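Local coordinates for protein glyoxylate reductase (Paecilomyces sp. J18, PDB 3WNV) that probably catalyses the nicotinamide-cofactor-dependent reduction of glyoxylate to glycolate, as a fungal member of the D-isomer specific 2-hydroxyacid dehydrogenase family, at residues V13-R16 against A17-E20; A216-A219 against S220-H223; L40-K44 against S45-D49; Y198-F201 against D202-L205; I92-D95 against A96-A100. All blocks are in the same frame, centred on the assembly; numbering follows the deposited sequence.

Overall arrangement
Along the chain the order is contact 1, contact 3, contact 5, contact 4 and contact 2. Contacts 1, 3 and 5 belong to the region built round the five-stranded parallel sheet, where they involve helices 16-21, 36-45 and 94-99; contacts 4 and 2 lie in the NAD-binding family region with its seven-stranded parallel sheet. Contacts 3 and 4 are the farthest apart, with centres about 50 Å from each other, whereas contacts 2 and 4 have centres about 18 Å apart. Contact 2 approaches contact 5 to about 8 Å between nearest atoms. Helix starts occur in both halves of this two-domain dehydrogenase (contacts 1 and 5; contact 4), the helix end of contact 3 in the first and the loop turn of contact 2 in the second.

Contact 1 of 5, residues V13-R16 against A17-E20; sequences VHAR and AEWE
Arg16 and Glu20, one helical turn apart, are joined by a salt bridge in which NH2 of Arg16 lies 2.6 Å from OE2 of Glu20. The carboxylate oxygen sits at the edge of the guanidinium, close to its plane, but the donor reaches that oxygen from above the carboxylate, 44° out of its plane. Both chains fold to make this possible: Arg16 bends at chi2 and chi3, and Glu20 bends at chi2. Beneath the bridge the backbone bond from Glu20 N to Arg16 O measures 2.9 Å and is almost straight. One residue earlier, Ala15 occupies the N-cap position, and its carbonyl O receives Trp19 N at 3.1 Å, with a weaker bond from Glu18 N. Two waters bridge the residues at the start of the helix: one links His14 O, weakly, to Ala17 N, while the other donates to both His14 O and Glu18 OE1, the latter at 2.6 Å. Glu18 curls back through its bent chi2, and Glu18 OE1 comes to 3.6 Å from Ala15 CB. Trp19 runs alongside Arg16, and its CD1 lies over one guanidinium face, 3.8 Å from Arg16 NH2, with the two planes 60° apart. The indole also packs on Ala6 and Leu8 of strand 5-9 and on Leu28 of strand 27-31. Arg16 NH2 has a second acidic partner, Glu30 OE2 on strand 27-31. The two carboxylates, Glu20 and Glu30, probably offset the charge of Arg16 and fix the direction of its guanidinium, linking the first turn of helix 16-21 to strand 27-31.

Contact 2 of 5, residues A216-A219 against S220-H223; sequences ALNA and STRH
The chain from Asn218 to Arg222 closes into a tight turn, its carbonyl O at Asn218 receiving Arg222 N at 2.9 Å and, more weakly, Thr221 N. Inside this turn the Asn218 side chain turns toward the following amides: with chi1 at 65°, CG stands between the backbone N and the carbonyl carbon, and OD1 meets the N-H groups of Ser220 and Thr221. OD1 accepts from Ser220 N at 2.8 Å and from Thr221 N at 2.9 Å; the first donor is tilted 17° from the amide's carbonyl plane, the second stands 36° above it. Bonding to the amide two residues on gives the geometry of an Asx turn. Thr221 answers from the other direction, crossing Asn218 at about a right angle. Its OG1 donates to Ala216 O at 2.8 Å, in the carbonyl plane and on a lone pair, and accepts from Asn218 N at 2.9 Å. One hydroxyl therefore ties down the segment entering the turn at two successive peptide groups. Leu217 CD1 rests 4.0 Å from Arg222 CA. A water donates to both Ala219 O and Arg222 O, bridging the two carbonyls. The whole loop lies at the surface between strand 210-213 and helix 227-232 of the NAD-binding region, with Leu217 and Thr221 packed on Leu247 and the backbone of His223 paired with that of Ala246.

Contact 3 of 5, residues L40-K44 against S45-D49; sequences LENCK and SGQYD
The Tyr48 ring has Gln47 CG over one face, displaced toward the rim, and Cys43 SG at its edge. The sulfur lies 4.0 Å from Tyr48 CD2 and close to the ring plane, a sulfur-aromatic contact. Asn42 comes in obliquely, its CB 3.5 Å from Tyr48 CE2, with its amide turned nearly perpendicular to the ring. Asn42 ND2 donates to Tyr48 OH at 2.9 Å, the oxygen tilted 21° from the amide plane. The Asn42 and Gln47 amides are stacked, their planes 21° apart. Below them the helix ends. Ser45 N bonds weakly to Glu41 O and Asn42 O, and Gly46 N weakly to Cys43 O; Gly46 then leaves helical geometry with positive phi (94°) and begins a type I turn to Asp49. A water donates to Cys43 O and Asp49 OD1 and accepts from Tyr48 N, bridging the last helical turn to the exit loop. The unit joins helix 36-45 to strand 51-57, with Asn42 and Tyr48 packed on Phe31 of strand 27-31, Tyr48 also on Pro76, and Leu40 on Glu70 and Ala74 of helix 69-74.

Contact 4 of 5, residues Y198-F201 against D202-L205; sequences YVSF and DELL
The backbone passes from an extended Val199 and Ser200 into helix at Phe201, and the first turn is closed by Leu204 N bonding to Ser200 O at 2.9 Å and Leu205 N to Phe201 O at 3.1 Å. Ser200, the N-cap, and Glu203 grip one another in both directions. Ser200 OG, placed between its own backbone N and carbonyl carbon (chi1 65°), accepts from Glu203 N at 3.2 Å. In return Glu203 runs extended beyond CG and turns its carboxylate back, so that OE1 receives Ser200 N at 2.9 Å on its anti lone pair, in an almost straight bond of 175°. A weak bond from Ser200 OG also reaches the same OE1, so this oxygen is approached by both the amide and the hydroxyl of a single residue. On the buried side Val199 CG2 meets Leu204 CD1 at 3.8 Å, the two side chains crossing at about a right angle. Farther round the helix Phe201 presses the CE2 rim atom of its ring to within 3.6 Å of Leu205 CD1, an oblique approach. Leu204 continues onto Ile181 and His183 of strand 179-183 and Phe211 of strand 210-213; Phe201 and Leu205 both touch Glu229 of helix 227-232. Asp202 OD1 forms a salt bridge with Lys232. The reciprocal serine and glutamate bonds make a capping box, here starting helix 201-207, which connects edge strand 197-198 to strand 210-213 in the Rossmann-type parallel sheet.

Contact 5 of 5, residues I92-D95 against A96-A100; sequences IDVD and AATEA
The carbonyl O of Val94 accepts Thr98 N at 3.0 Å, and Thr98 OG1 lies 3.2 Å from that same oxygen. The hydroxyl proton has more than one possible acceptor; OG1 also has a water at 2.7 Å and a hydrogen bond with Gln327 NE2. At the helix start Asp93 is the N-cap: OD1 accepts Ala96 N at 3.0 Å in a nearly straight bond (169°), the amide reaching it from well above the carboxylate plane. The side chain gets there with CG set opposite its own backbone N (chi1 -174°), and CG then rests 3.6 Å from the methyl CB of Ala96. A negatively charged Asp93 would probably suit the positive end of the helix dipole. Asp93 O takes Ala97 N; Asp95 O takes Glu99 N, and Glu99 CG lies 3.3 Å from Asp95 O. The Glu99 carboxylate itself forms a salt bridge with Arg69. Helix 94-99 is the crossover of a beta-alpha-beta unit between strands 81-85 and 103-105: Ala97 packs on Ile104, Ala96 faces Arg69 and Ile72 of helix 69-74, and Val94 touches Tyr89 and Val324.

Contact 1 of 5, residues V13-R16 against A17-E20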
loop_
_atom_site.group_PDB
_atom_site.type_symbol
_atom_site.label_atom_id
_atom_site.label_comp_id
_atom_site.label_asym_id
_atom_site.label_seq_id
_atom_site.Cartn_x
_atom_site.Cartn_y
_atom_site.Cartn_z
ATOM N N VAL A 13 -14.035 7.682 9.205
ATOM C CA VAL A 13 -13.546 8.949 9.732
ATOM C C VAL A 13 -14.190 10.115 9.024
ATOM O O VAL A 13 -14.619 11.086 9.667
ATOM C CB VAL A 13 -12.025 9.067 9.563
ATOM C CG1 VAL A 13 -11.527 10.390 10.166
ATOM C CG2 VAL A 13 -11.299 7.861 10.164
ATOM N N HIS A 14 -14.277 10.036 7.701
ATOM C CA HIS A 14 -14.644 11.218 6.922
ATOM C C HIS A 14 -16.018 11.140 6.291
ATOM O O HIS A 14 -16.553 12.167 5.879
ATOM C CB HIS A 14 -13.636 11.476 5.806
ATOM C CG HIS A 14 -12.226 11.552 6.280
ATOM N ND1 HIS A 14 -11.729 12.657 6.935
ATOM C CD2 HIS A 14 -11.213 10.656 6.212
ATOM C CE1 HIS A 14 -10.455 12.437 7.239
ATOM N NE2 HIS A 14 -10.127 11.224 6.828
ATOM N N ALA A 15 -16.570 9.935 6.188
ATOM C CA ALA A 15 -17.757 9.733 5.368
ATOM C C ALA A 15 -18.892 9.115 6.167
ATOM O O ALA A 15 -19.683 8.329 5.629
ATOM C CB ALA A 15 -17.422 8.893 4.182
ATOM N N ARG A 16 -18.984 9.495 7.448
ATOM C CA ARG A 16 -20.011 8.967 8.319
ATOM C C ARG A 16 -21.406 9.232 7.738
ATOM O O ARG A 16 -22.282 8.390 7.843
ATOM C CB ARG A 16 -19.907 9.560 9.734
ATOM C CG ARG A 16 -18.814 8.953 10.609
ATOM C CD ARG A 16 -19.061 7.457 10.977
ATOM N NE ARG A 16 -20.398 7.134 11.502
ATOM C CZ ARG A 16 -20.712 5.984 12.114
ATOM N NH1 ARG A 16 -19.799 5.050 12.326
ATOM N NH2 ARG A 16 -21.936 5.771 12.535
ATOM N N ALA A 17 -21.617 10.408 7.139
ATOM C CA ALA A 17 -22.925 10.741 6.556
ATOM C C ALA A 17 -23.354 9.760 5.480
ATOM O O ALA A 17 -24.522 9.369 5.421
ATOM C CB ALA A 17 -22.905 12.127 5.989
ATOM N N GLU A 18 -22.397 9.361 4.652
ATOM C CA GLU A 18 -22.647 8.442 3.539
ATOM C C GLU A 18 -22.935 7.042 4.066
ATOM O O GLU A 18 -23.738 6.316 3.480
ATOM C CB GLU A 18 -21.458 8.442 2.565
ATOM C CG GLU A 18 -21.381 9.714 1.662
ATOM C CD GLU A 18 -20.827 10.968 2.346
ATOM O OE1 GLU A 18 -20.339 10.896 3.501
ATOM O OE2 GLU A 18 -20.857 12.053 1.708
ATOM N N TRP A 19 -22.265 6.644 5.156
ATOM C CA TRP A 19 -22.570 5.372 5.806
ATOM C C TRP A 19 -23.990 5.418 6.372
ATOM O O TRP A 19 -24.795 4.551 6.060
ATOM C CB TRP A 19 -21.536 5.041 6.910
ATOM C CG TRP A 19 -21.963 3.924 7.861
ATOM C CD1 TRP A 19 -22.425 4.078 9.136
ATOM C CD2 TRP A 19 -21.944 2.507 7.621
ATOM N NE1 TRP A 19 -22.702 2.871 9.691
ATOM C CE2 TRP A 19 -22.421 1.882 8.787
ATOM C CE3 TRP A 19 -21.588 1.715 6.523
ATOM C CZ2 TRP A 19 -22.536 0.482 8.912
ATOM C CZ3 TRP A 19 -21.708 0.333 6.632
ATOM C CH2 TRP A 19 -22.179 -0.274 7.822
ATOM N N GLU A 20 -24.312 6.439 7.167
ATOM C CA GLU A 20 -25.647 6.516 7.771
ATOM C C GLU A 20 -26.741 6.518 6.717
ATOM O O GLU A 20 -27.824 5.974 6.931
ATOM C CB GLU A 20 -25.771 7.760 8.637
ATOM C CG GLU A 20 -24.739 7.814 9.755
ATOM C CD GLU A 20 -25.020 6.858 10.907
ATOM O OE1 GLU A 20 -26.011 6.080 10.864
ATOM O OE2 GLU A 20 -24.236 6.908 11.883
HETATM O O HOH W 1 -19.662 12.740 6.948
HETATM O O HOH W 2 -19.409 13.105 4.537
#

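Contact 2 of 5, residues A216-A219 against S220-H223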
loop_
_atom_site.group_PDB
_atom_site.type_symbol
_atom_site.label_atom_id
_atom_site.label_comp_id
_atom_site.label_asym_id
_atom_site.label_seq_id
_atom_site.Cartn_x
_atom_site.Cartn_y
_atom_site.Cartn_z
ATOM N N ALA A 216 1.947 -5.867 -5.182
ATOM C CA ALA A 216 1.114 -6.462 -4.169
ATOM C C ALA A 216 1.984 -7.441 -3.408
ATOM O O ALA A 216 2.841 -8.120 -3.986
ATOM C CB ALA A 216 -0.034 -7.177 -4.818
ATOM N N LEU A 217 1.780 -7.505 -2.107
ATOM C CA LEU A 217 2.500 -8.456 -1.290
ATOM C C LEU A 217 1.826 -9.809 -1.320
ATOM O O LEU A 217 0.619 -9.924 -1.064
ATOM C CB LEU A 217 2.515 -7.950 0.154
ATOM C CG LEU A 217 3.298 -8.798 1.125
ATOM C CD1 LEU A 217 4.826 -8.931 0.656
ATOM C CD2 LEU A 217 3.202 -8.299 2.599
ATOM N N ASN A 218 2.607 -10.842 -1.628
ATOM C CA ASN A 218 2.144 -12.227 -1.509
ATOM C C ASN A 218 3.313 -13.166 -1.166
ATOM O O ASN A 218 4.446 -12.723 -1.005
ATOM C CB ASN A 218 1.345 -12.672 -2.777
ATOM C CG ASN A 218 2.190 -12.728 -4.047
ATOM O OD1 ASN A 218 3.333 -13.201 -4.038
ATOM N ND2 ASN A 218 1.621 -12.279 -5.157
ATOM N N ALA A 219 3.059 -14.469 -1.117
ATOM C CA ALA A 219 4.063 -15.398 -0.641
ATOM C C ALA A 219 5.286 -15.422 -1.556
ATOM O O ALA A 219 6.390 -15.753 -1.121
ATOM C CB ALA A 219 3.460 -16.789 -0.525
ATOM N N SER A 220 5.074 -15.106 -2.831
ATOM C CA SER A 220 6.180 -15.052 -3.797
ATOM C C SER A 220 6.864 -13.675 -3.952
ATOM O O SER A 220 8.030 -13.615 -4.347
ATOM C CB SER A 220 5.700 -15.553 -5.173
ATOM O OG SER A 220 5.288 -16.930 -5.089
ATOM N N THR A 221 6.160 -12.572 -3.688
ATOM C CA THR A 221 6.817 -11.265 -3.750
ATOM C C THR A 221 7.431 -10.863 -2.417
ATOM O O THR A 221 8.150 -9.871 -2.360
ATOM C CB THR A 221 5.876 -10.141 -4.226
ATOM O OG1 THR A 221 4.779 -10.047 -3.305
ATOM C CG2 THR A 221 5.327 -10.429 -5.641
ATOM N N ARG A 222 7.139 -11.616 -1.347
ATOM C CA ARG A 222 7.851 -11.391 -0.064
ATOM C C ARG A 222 9.347 -11.551 -0.332
ATOM O O ARG A 222 9.750 -12.558 -0.917
ATOM C CB ARG A 222 7.441 -12.424 1.003
ATOM C CG ARG A 222 8.167 -12.226 2.344
ATOM C CD ARG A 222 7.720 -13.235 3.375
ATOM N NE ARG A 222 8.418 -13.063 4.651
ATOM C CZ ARG A 222 9.606 -13.597 4.946
ATOM N NH1 ARG A 222 10.263 -14.350 4.057
ATOM N NH2 ARG A 222 10.149 -13.374 6.136
ATOM N N HIS A 223 10.157 -10.565 0.065
ATOM C CA HIS A 223 11.608 -10.563 -0.192
ATOM C C HIS A 223 12.002 -10.705 -1.659
ATOM O O HIS A 223 13.095 -11.225 -1.973
ATOM C CB HIS A 223 12.277 -11.696 0.595
ATOM C CG HIS A 223 12.260 -11.506 2.077
ATOM N ND1 HIS A 223 13.046 -12.248 2.929
ATOM C CD2 HIS A 223 11.581 -10.627 2.860
ATOM C CE1 HIS A 223 12.829 -11.864 4.175
ATOM N NE2 HIS A 223 11.946 -10.880 4.156
HETATM O O HOH W 3 8.969 -15.207 -1.211
#

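Contact 3 of 5, residues L40-K44 against S45-D49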
loop_
_atom_site.group_PDB
_atom_site.type_symbol
_atom_site.label_atom_id
_atom_site.label_comp_id
_atom_site.label_asym_id
_atom_site.label_seq_id
_atom_site.Cartn_x
_atom_site.Cartn_y
_atom_site.Cartn_z
ATOM N N LEU A 40 -15.050 -13.350 16.347
ATOM C CA LEU A 40 -15.446 -14.717 16.008
ATOM C C LEU A 40 -16.607 -15.212 16.848
ATOM O O LEU A 40 -17.466 -15.922 16.336
ATOM C CB LEU A 40 -14.249 -15.685 16.049
ATOM C CG LEU A 40 -13.069 -15.382 15.131
ATOM C CD1 LEU A 40 -11.925 -16.302 15.468
ATOM C CD2 LEU A 40 -13.418 -15.527 13.665
ATOM N N GLU A 41 -16.654 -14.824 18.126
ATOM C CA GLU A 41 -17.783 -15.161 18.991
ATOM C C GLU A 41 -19.087 -14.547 18.490
ATOM O O GLU A 41 -20.122 -15.200 18.522
ATOM C CB GLU A 41 -17.521 -14.724 20.437
ATOM C CG GLU A 41 -16.768 -15.758 21.271
ATOM C CD GLU A 41 -16.287 -15.206 22.609
ATOM O OE1 GLU A 41 -16.838 -14.176 23.066
ATOM O OE2 GLU A 41 -15.352 -15.804 23.192
ATOM N N ASN A 42 -19.030 -13.298 18.020
ATOM C CA ASN A 42 -20.218 -12.647 17.475
ATOM C C ASN A 42 -20.710 -13.410 16.265
ATOM O O ASN A 42 -21.895 -13.668 16.136
ATOM C CB ASN A 42 -19.922 -11.192 17.055
ATOM C CG ASN A 42 -19.723 -10.255 18.244
ATOM O OD1 ASN A 42 -19.924 -10.647 19.398
ATOM N ND2 ASN A 42 -19.341 -9.004 17.960
ATOM N N CYS A 43 -19.789 -13.746 15.365
ATOM C CA CYS A 43 -20.148 -14.531 14.168
ATOM C C CYS A 43 -20.862 -15.835 14.527
ATOM O O CYS A 43 -21.903 -16.188 13.943
ATOM C CB CYS A 43 -18.893 -14.828 13.328
ATOM S SG CYS A 43 -18.140 -13.430 12.512
ATOM N N LYS A 44 -20.315 -16.555 15.506
ATOM C CA LYS A 44 -20.841 -17.870 15.859
ATOM C C LYS A 44 -22.174 -17.682 16.573
ATOM O O LYS A 44 -23.013 -18.572 16.560
ATOM C CB LYS A 44 -19.826 -18.645 16.719
ATOM C CG LYS A 44 -20.165 -20.133 16.963
ATOM C CD LYS A 44 -18.941 -20.905 17.515
ATOM C CE LYS A 44 -19.125 -22.434 17.477
ATOM N NZ LYS A 44 -17.927 -23.177 17.988
ATOM N N SER A 45 -22.401 -16.489 17.132
ATOM C CA SER A 45 -23.596 -16.246 17.959
ATOM C C SER A 45 -24.872 -16.037 17.155
ATOM O O SER A 45 -25.967 -16.064 17.718
ATOM C CB SER A 45 -23.400 -15.002 18.820
ATOM O OG SER A 45 -23.447 -13.843 18.005
ATOM N N GLY A 46 -24.731 -15.785 15.852
ATOM C CA GLY A 46 -25.887 -15.581 14.986
ATOM C C GLY A 46 -26.278 -14.113 14.808
ATOM O O GLY A 46 -27.190 -13.781 14.046
ATOM N N GLN A 47 -25.590 -13.217 15.502
ATOM C CA GLN A 47 -26.026 -11.818 15.486
ATOM C C GLN A 47 -25.734 -11.137 14.156
ATOM O O GLN A 47 -26.343 -10.124 13.839
ATOM C CB GLN A 47 -25.414 -11.024 16.642
ATOM C CG GLN A 47 -23.949 -10.741 16.498
ATOM C CD GLN A 47 -23.395 -9.993 17.703
ATOM O OE1 GLN A 47 -23.203 -10.581 18.765
ATOM N NE2 GLN A 47 -23.136 -8.697 17.542
ATOM N N TYR A 48 -24.800 -11.682 13.381
ATOM C CA TYR A 48 -24.522 -11.155 12.058
ATOM C C TYR A 48 -25.201 -11.997 10.957
ATOM O O TYR A 48 -24.835 -11.899 9.792
ATOM C CB TYR A 48 -23.026 -11.160 11.808
ATOM C CG TYR A 48 -22.218 -10.322 12.765
ATOM C CD1 TYR A 48 -22.753 -9.177 13.345
ATOM C CD2 TYR A 48 -20.902 -10.650 13.048
ATOM C CE1 TYR A 48 -21.979 -8.373 14.191
ATOM C CE2 TYR A 48 -20.113 -9.843 13.885
ATOM C CZ TYR A 48 -20.679 -8.715 14.465
ATOM O OH TYR A 48 -19.932 -7.906 15.308
ATOM N N ASP A 49 -26.184 -12.814 11.320
ATOM C CA ASP A 49 -26.743 -13.788 10.376
ATOM C C ASP A 49 -27.537 -13.179 9.205
ATOM O O ASP A 49 -27.848 -13.864 8.230
ATOM C CB ASP A 49 -27.513 -14.882 11.121
ATOM C CG ASP A 49 -26.603 -16.049 11.526
ATOM O OD1 ASP A 49 -25.345 -15.914 11.449
ATOM O OD2 ASP A 49 -27.142 -17.103 11.900
HETATM O O HOH W 4 -23.665 -14.356 12.774
#

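Contact 4 of 5, residues Y198-F201 against D202-L205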
loop_
_atom_site.group_PDB
_atom_site.type_symbol
_atom_site.label_atom_id
_atom_site.label_comp_id
_atom_site.label_asym_id
_atom_site.label_seq_id
_atom_site.Cartn_x
_atom_site.Cartn_y
_atom_site.Cartn_z
ATOM N N TYR A 198 10.247 -0.475 -21.256
ATOM C CA TYR A 198 10.177 -1.806 -20.638
ATOM C C TYR A 198 11.536 -2.476 -20.629
ATOM O O TYR A 198 12.234 -2.458 -21.639
ATOM C CB TYR A 198 9.234 -2.680 -21.445
ATOM C CG TYR A 198 9.090 -4.067 -20.878
ATOM C CD1 TYR A 198 8.279 -4.286 -19.788
ATOM C CD2 TYR A 198 9.770 -5.143 -21.430
ATOM C CE1 TYR A 198 8.127 -5.545 -19.262
ATOM C CE2 TYR A 198 9.621 -6.424 -20.903
ATOM C CZ TYR A 198 8.799 -6.603 -19.808
ATOM O OH TYR A 198 8.600 -7.853 -19.243
ATOM N N VAL A 199 11.910 -3.078 -19.499
ATOM C CA VAL A 199 13.176 -3.810 -19.366
ATOM C C VAL A 199 12.978 -5.103 -18.559
ATOM O O VAL A 199 11.956 -5.288 -17.889
ATOM C CB VAL A 199 14.275 -2.945 -18.682
ATOM C CG1 VAL A 199 14.599 -1.724 -19.515
ATOM C CG2 VAL A 199 13.886 -2.548 -17.267
ATOM N N SER A 200 13.945 -6.008 -18.633
ATOM C CA SER A 200 13.831 -7.270 -17.912
ATOM C C SER A 200 14.102 -6.978 -16.448
ATOM O O SER A 200 14.541 -5.886 -16.116
ATOM C CB SER A 200 14.834 -8.286 -18.435
ATOM O OG SER A 200 16.160 -7.852 -18.170
ATOM N N PHE A 201 13.783 -7.930 -15.570
ATOM C CA PHE A 201 14.051 -7.759 -14.133
ATOM C C PHE A 201 15.546 -7.477 -13.906
ATOM O O PHE A 201 15.910 -6.520 -13.235
ATOM C CB PHE A 201 13.544 -9.005 -13.370
ATOM C CG PHE A 201 13.629 -8.905 -11.853
ATOM C CD1 PHE A 201 12.657 -8.245 -11.122
ATOM C CD2 PHE A 201 14.659 -9.534 -11.157
ATOM C CE1 PHE A 201 12.724 -8.171 -9.693
ATOM C CE2 PHE A 201 14.741 -9.467 -9.742
ATOM C CZ PHE A 201 13.757 -8.772 -9.014
ATOM N N ASP A 202 16.425 -8.319 -14.452
ATOM C CA ASP A 202 17.856 -8.115 -14.261
ATOM C C ASP A 202 18.331 -6.761 -14.806
ATOM O O ASP A 202 19.185 -6.109 -14.205
ATOM C CB ASP A 202 18.651 -9.260 -14.897
ATOM C CG ASP A 202 18.633 -10.538 -14.058
ATOM O OD1 ASP A 202 18.225 -10.487 -12.884
ATOM O OD2 ASP A 202 19.046 -11.602 -14.583
ATOM N N GLU A 203 17.749 -6.306 -15.910
ATOM C CA GLU A 203 18.130 -5.017 -16.484
ATOM C C GLU A 203 17.643 -3.861 -15.624
ATOM O O GLU A 203 18.298 -2.798 -15.546
ATOM C CB GLU A 203 17.569 -4.866 -17.911
ATOM C CG GLU A 203 18.314 -5.609 -18.998
ATOM C CD GLU A 203 17.535 -5.645 -20.330
ATOM O OE1 GLU A 203 16.267 -5.625 -20.316
ATOM O OE2 GLU A 203 18.200 -5.703 -21.396
ATOM N N LEU A 204 16.511 -4.057 -14.944
ATOM C CA LEU A 204 15.952 -3.036 -14.067
ATOM C C LEU A 204 16.897 -2.842 -12.873
ATOM O O LEU A 204 17.164 -1.713 -12.447
ATOM C CB LEU A 204 14.556 -3.424 -13.572
ATOM C CG LEU A 204 13.815 -2.340 -12.787
ATOM C CD1 LEU A 204 13.377 -1.235 -13.724
ATOM C CD2 LEU A 204 12.577 -2.946 -12.079
ATOM N N LEU A 205 17.433 -3.954 -12.378
ATOM C CA LEU A 205 18.332 -3.898 -11.236
ATOM C C LEU A 205 19.630 -3.223 -11.667
ATOM O O LEU A 205 20.172 -2.400 -10.938
ATOM C CB LEU A 205 18.633 -5.309 -10.721
ATOM C CG LEU A 205 17.461 -6.043 -10.056
ATOM C CD1 LEU A 205 17.760 -7.524 -9.919
ATOM C CD2 LEU A 205 17.102 -5.412 -8.684
#

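Contact 5 of 5, residues I92-D95 against A96-A100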
loop_
_atom_site.group_PDB
_atom_site.type_symbol
_atom_site.label_atom_id
_atom_site.label_comp_id
_atom_site.label_asym_id
_atom_site.label_seq_id
_atom_site.Cartn_x
_atom_site.Cartn_y
_atom_site.Cartn_z
ATOM N N ILE A 92 -6.652 -9.930 3.222
ATOM C CA ILE A 92 -7.836 -10.725 2.889
ATOM C C ILE A 92 -7.405 -11.920 2.027
ATOM O O ILE A 92 -6.670 -11.750 1.045
ATOM C CB ILE A 92 -8.818 -9.919 2.067
ATOM C CG1 ILE A 92 -9.152 -8.619 2.781
ATOM C CG2 ILE A 92 -10.077 -10.753 1.739
ATOM C CD1 ILE A 92 -10.123 -7.733 1.995
ATOM N N ASP A 93 -7.867 -13.117 2.380
ATOM C CA ASP A 93 -7.610 -14.286 1.557
ATOM C C ASP A 93 -8.661 -14.335 0.471
ATOM O O ASP A 93 -9.756 -14.897 0.647
ATOM C CB ASP A 93 -7.697 -15.524 2.428
ATOM C CG ASP A 93 -7.300 -16.791 1.691
ATOM O OD1 ASP A 93 -7.495 -16.886 0.441
ATOM O OD2 ASP A 93 -6.805 -17.703 2.379
ATOM N N VAL A 94 -8.342 -13.736 -0.665
ATOM C CA VAL A 94 -9.292 -13.655 -1.764
ATOM C C VAL A 94 -9.844 -15.001 -2.273
ATOM O O VAL A 94 -11.036 -15.133 -2.502
ATOM C CB VAL A 94 -8.731 -12.800 -2.916
ATOM C CG1 VAL A 94 -9.712 -12.787 -4.091
ATOM C CG2 VAL A 94 -8.408 -11.364 -2.413
ATOM N N ASP A 95 -9.000 -16.012 -2.466
ATOM C CA ASP A 95 -9.521 -17.308 -2.861
ATOM C C ASP A 95 -10.475 -17.926 -1.831
ATOM O O ASP A 95 -11.497 -18.537 -2.202
ATOM C CB ASP A 95 -8.371 -18.285 -3.169
ATOM C CG ASP A 95 -7.600 -17.895 -4.426
ATOM O OD1 ASP A 95 -8.079 -17.016 -5.171
ATOM O OD2 ASP A 95 -6.524 -18.472 -4.683
ATOM N N ALA A 96 -10.157 -17.801 -0.537
ATOM C CA ALA A 96 -11.128 -18.304 0.469
ATOM C C ALA A 96 -12.487 -17.606 0.332
ATOM O O ALA A 96 -13.567 -18.255 0.410
ATOM C CB ALA A 96 -10.570 -18.159 1.918
ATOM N N ALA A 97 -12.448 -16.294 0.091
ATOM C CA ALA A 97 -13.685 -15.550 -0.135
ATOM C C ALA A 97 -14.472 -16.042 -1.343
ATOM O O ALA A 97 -15.690 -16.231 -1.271
ATOM C CB ALA A 97 -13.401 -14.053 -0.252
ATOM N N THR A 98 -13.772 -16.263 -2.453
ATOM C CA THR A 98 -14.410 -16.757 -3.677
ATOM C C THR A 98 -15.122 -18.080 -3.378
ATOM O O THR A 98 -16.294 -18.280 -3.746
ATOM C CB THR A 98 -13.352 -16.941 -4.788
ATOM O OG1 THR A 98 -12.799 -15.646 -5.096
ATOM C CG2 THR A 98 -13.981 -17.569 -6.046
ATOM N N GLU A 99 -14.436 -18.959 -2.652
ATOM C CA GLU A 99 -15.005 -20.259 -2.293
ATOM C C GLU A 99 -16.268 -20.146 -1.426
ATOM O O GLU A 99 -17.178 -20.991 -1.511
ATOM C CB GLU A 99 -13.964 -21.101 -1.574
ATOM C CG GLU A 99 -12.814 -21.508 -2.446
ATOM C CD GLU A 99 -11.739 -22.208 -1.634
ATOM O OE1 GLU A 99 -12.060 -22.625 -0.493
ATOM O OE2 GLU A 99 -10.589 -22.325 -2.124
ATOM N N ALA A 100 -16.301 -19.112 -0.586
ATOM C CA ALA A 100 -17.447 -18.861 0.275
ATOM C C ALA A 100 -18.512 -18.038 -0.443
ATOM O O ALA A 100 -19.534 -17.685 0.154
ATOM C CB ALA A 100 -16.989 -18.176 1.582
HETATM O O HOH W 5 -10.737 -15.827 -6.866
#